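Local structure of arginine kinase (Anthopleura japonica, 4RF8) at residues R128-R133 with A288-K293. The protein catalyses the reversible transfer of phosphate from ATP to L-arginine, giving phosphoarginine and ADP. Numbering follows the deposited sequence.
Sequences RSTRIR and ASVHVK. With ADP (adenosine-5'-diphosphate), chain C.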
# COMPACT_ATOMS: atom_id res chain seq x y z
N ARG A 128 1.34 -0.48 -7.93
CA ARG A 128 1.34 -0.56 -6.47
C ARG A 128 0.98 0.74 -5.79
O ARG A 128 0.29 0.75 -4.77
CB ARG A 128 2.70 -1.05 -5.98
CG ARG A 128 2.98 -2.48 -6.36
CD ARG A 128 4.22 -3.00 -5.67
NE ARG A 128 4.39 -4.43 -5.90
CZ ARG A 128 5.47 -5.11 -5.54
NH1 ARG A 128 6.46 -4.48 -4.94
NH2 ARG A 128 5.55 -6.41 -5.79
N SER A 129 1.44 1.85 -6.35
CA SER A 129 1.19 3.16 -5.75
C SER A 129 1.24 4.27 -6.79
O SER A 129 1.82 4.11 -7.87
CB SER A 129 2.18 3.43 -4.63
OG SER A 129 3.52 3.30 -5.08
N THR A 130 0.62 5.40 -6.45
CA THR A 130 0.55 6.56 -7.33
C THR A 130 0.86 7.80 -6.50
O THR A 130 0.44 7.91 -5.35
CB THR A 130 -0.85 6.69 -7.95
OG1 THR A 130 -1.14 5.52 -8.73
CG2 THR A 130 -0.94 7.91 -8.85
N ARG A 131 1.61 8.74 -7.08
CA ARG A 131 2.03 9.93 -6.35
C ARG A 131 2.23 11.10 -7.30
O ARG A 131 2.84 10.94 -8.36
CB ARG A 131 3.34 9.63 -5.60
CG ARG A 131 3.93 10.80 -4.83
CD ARG A 131 5.31 10.42 -4.31
NE ARG A 131 5.91 11.45 -3.45
CZ ARG A 131 6.81 12.33 -3.86
NH1 ARG A 131 7.29 13.23 -3.01
NH2 ARG A 131 7.23 12.33 -5.12
N ILE A 132 1.70 12.26 -6.93
CA ILE A 132 1.94 13.48 -7.71
C ILE A 132 2.39 14.62 -6.80
O ILE A 132 1.72 14.96 -5.82
CB ILE A 132 0.69 13.90 -8.52
CG1 ILE A 132 0.16 12.72 -9.34
CG2 ILE A 132 1.02 15.06 -9.44
CD1 ILE A 132 -1.15 13.00 -10.04
N ARG A 133 3.54 15.21 -7.14
CA ARG A 133 4.11 16.31 -6.37
C ARG A 133 4.18 17.56 -7.22
O ARG A 133 4.53 17.48 -8.40
CB ARG A 133 5.52 15.93 -5.88
CG ARG A 133 6.31 17.05 -5.20
CD ARG A 133 7.20 17.84 -6.19
NE ARG A 133 8.41 17.11 -6.59
CZ ARG A 133 9.27 17.55 -7.50
NH1 ARG A 133 10.35 16.83 -7.80
NH2 ARG A 133 9.06 18.70 -8.12
N ALA A 288 4.86 13.55 -11.50
CA ALA A 288 3.84 12.52 -11.37
C ALA A 288 4.52 11.17 -11.46
O ALA A 288 5.37 10.96 -12.32
CB ALA A 288 2.79 12.66 -12.45
N SER A 289 4.15 10.25 -10.57
CA SER A 289 4.88 8.99 -10.44
C SER A 289 3.99 7.78 -10.14
O SER A 289 2.94 7.90 -9.50
CB SER A 289 5.95 9.12 -9.36
OG SER A 289 6.50 7.86 -9.02
N VAL A 290 4.43 6.62 -10.60
CA VAL A 290 3.72 5.37 -10.37
C VAL A 290 4.74 4.26 -10.14
O VAL A 290 5.73 4.17 -10.85
CB VAL A 290 2.82 5.00 -11.58
CG1 VAL A 290 2.49 3.52 -11.59
CG2 VAL A 290 1.54 5.83 -11.58
N HIS A 291 4.50 3.43 -9.12
CA HIS A 291 5.29 2.23 -8.94
C HIS A 291 4.56 1.05 -9.57
O HIS A 291 3.41 0.76 -9.22
CB HIS A 291 5.57 1.97 -7.45
CG HIS A 291 6.56 2.92 -6.85
ND1 HIS A 291 7.02 2.80 -5.55
CD2 HIS A 291 7.17 4.02 -7.36
CE1 HIS A 291 7.88 3.78 -5.30
NE2 HIS A 291 7.99 4.53 -6.38
N VAL A 292 5.21 0.39 -10.53
CA VAL A 292 4.56 -0.65 -11.31
C VAL A 292 5.50 -1.81 -11.60
O VAL A 292 6.69 -1.62 -11.88
CB VAL A 292 3.98 -0.07 -12.63
CG1 VAL A 292 5.09 0.51 -13.50
CG2 VAL A 292 3.20 -1.12 -13.40
N LYS A 293 4.96 -3.03 -11.52
CA LYS A 293 5.73 -4.24 -11.76
C LYS A 293 5.68 -4.59 -13.25
O LYS A 293 4.66 -5.07 -13.75
CB LYS A 293 5.16 -5.39 -10.93
CG LYS A 293 6.00 -6.65 -10.93
CD LYS A 293 5.36 -7.71 -10.06
CE LYS A 293 6.29 -8.88 -9.82
NZ LYS A 293 5.64 -9.95 -9.02
PB ADP C . 10.26 14.49 -5.51
O1B ADP C . 10.57 14.56 -4.04
O2B ADP C . 8.83 14.82 -5.86
O3B ADP C . 11.27 15.20 -6.38
PA ADP C . 11.37 11.89 -5.17
O1A ADP C . 11.83 10.85 -6.17
O2A ADP C . 12.38 12.64 -4.35
O3A ADP C . 10.41 12.94 -5.93
O5' ADP C . 10.34 11.19 -4.16
C5' ADP C . 10.60 11.18 -2.76
C4' ADP C . 10.12 9.86 -2.17
O4' ADP C . 8.83 9.55 -2.71
C3' ADP C . 11.07 8.74 -2.56
O3' ADP C . 11.53 8.07 -1.39
C2' ADP C . 10.24 7.79 -3.41
O2' ADP C . 10.50 6.44 -3.06
C1' ADP C . 8.80 8.17 -3.09
N9 ADP C . 7.91 7.90 -4.25
C8 ADP C . 8.07 8.34 -5.52
N7 ADP C . 7.07 7.89 -6.32
C5 ADP C . 6.25 7.15 -5.56
C6 ADP C . 5.00 6.37 -5.77
N6 ADP C . 4.41 6.31 -6.99
N1 ADP C . 4.47 5.74 -4.71
C2 ADP C . 5.04 5.79 -3.49
N3 ADP C . 6.17 6.47 -3.23
C4 ADP C . 6.81 7.15 -4.20
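The carbonyl oxygen of R131 accepts the backbone N-H of S289, with O and N 2.7 Å apart, and also a CA-H contact from A288. R131 N in turn donates to the carbonyl oxygen of S289, closing the antiparallel hydrogen-bonded pair. Two residues along, H291 N reaches S129 O at 3.0 Å, and beyond it R128 N meets H291 O almost straight (174°).

The face that carries S129, R131, S289 and H291 binds the ADP. S129 is short enough to bring its hydroxyl to the N1 edge of the adenine, and chi1 of 55° turns it to donate to ADP N1, OG to N1 being 2.6 Å. The same OG lies 3.4 Å from H291 CB, and one face of the imidazole packs against the purine, with NE2 3.3 Å from ADP C5. D333 bonds to S289 OG and more weakly to H291 NE2, so it probably positions the S289 hydroxyl, which stands 2.8 Å from ADP N7.

R131 needs length as well as charge. With CG anti to the backbone N (chi1 178°), its aliphatic chain covers the purine face opposite to the imidazole, CD 3.6 Å from ADP C4, so the base is sandwiched between them; one guanidinium face then covers ribose O4', while NH2 donates to beta-phosphate oxygen O2B. R133, its chain bent, also brings its guanidinium to the beta-phosphate, which its positive charge suits.

The opposite face of the sheet is mostly apolar, as suits residues packed under a helix: I132 CG1 touches A288 CB at 4.1 Å, and T130 lies beside V290. T130 is the exception, its OG1 satisfied by the G243 carbonyl. Helix 246-263 covers T130 and I132, and the two strands are interior neighbours in the eight-stranded antiparallel sheet of the catalytic domain, flanked by strand 235-242 next to 127-136 and strand 331-336 next to 286-293.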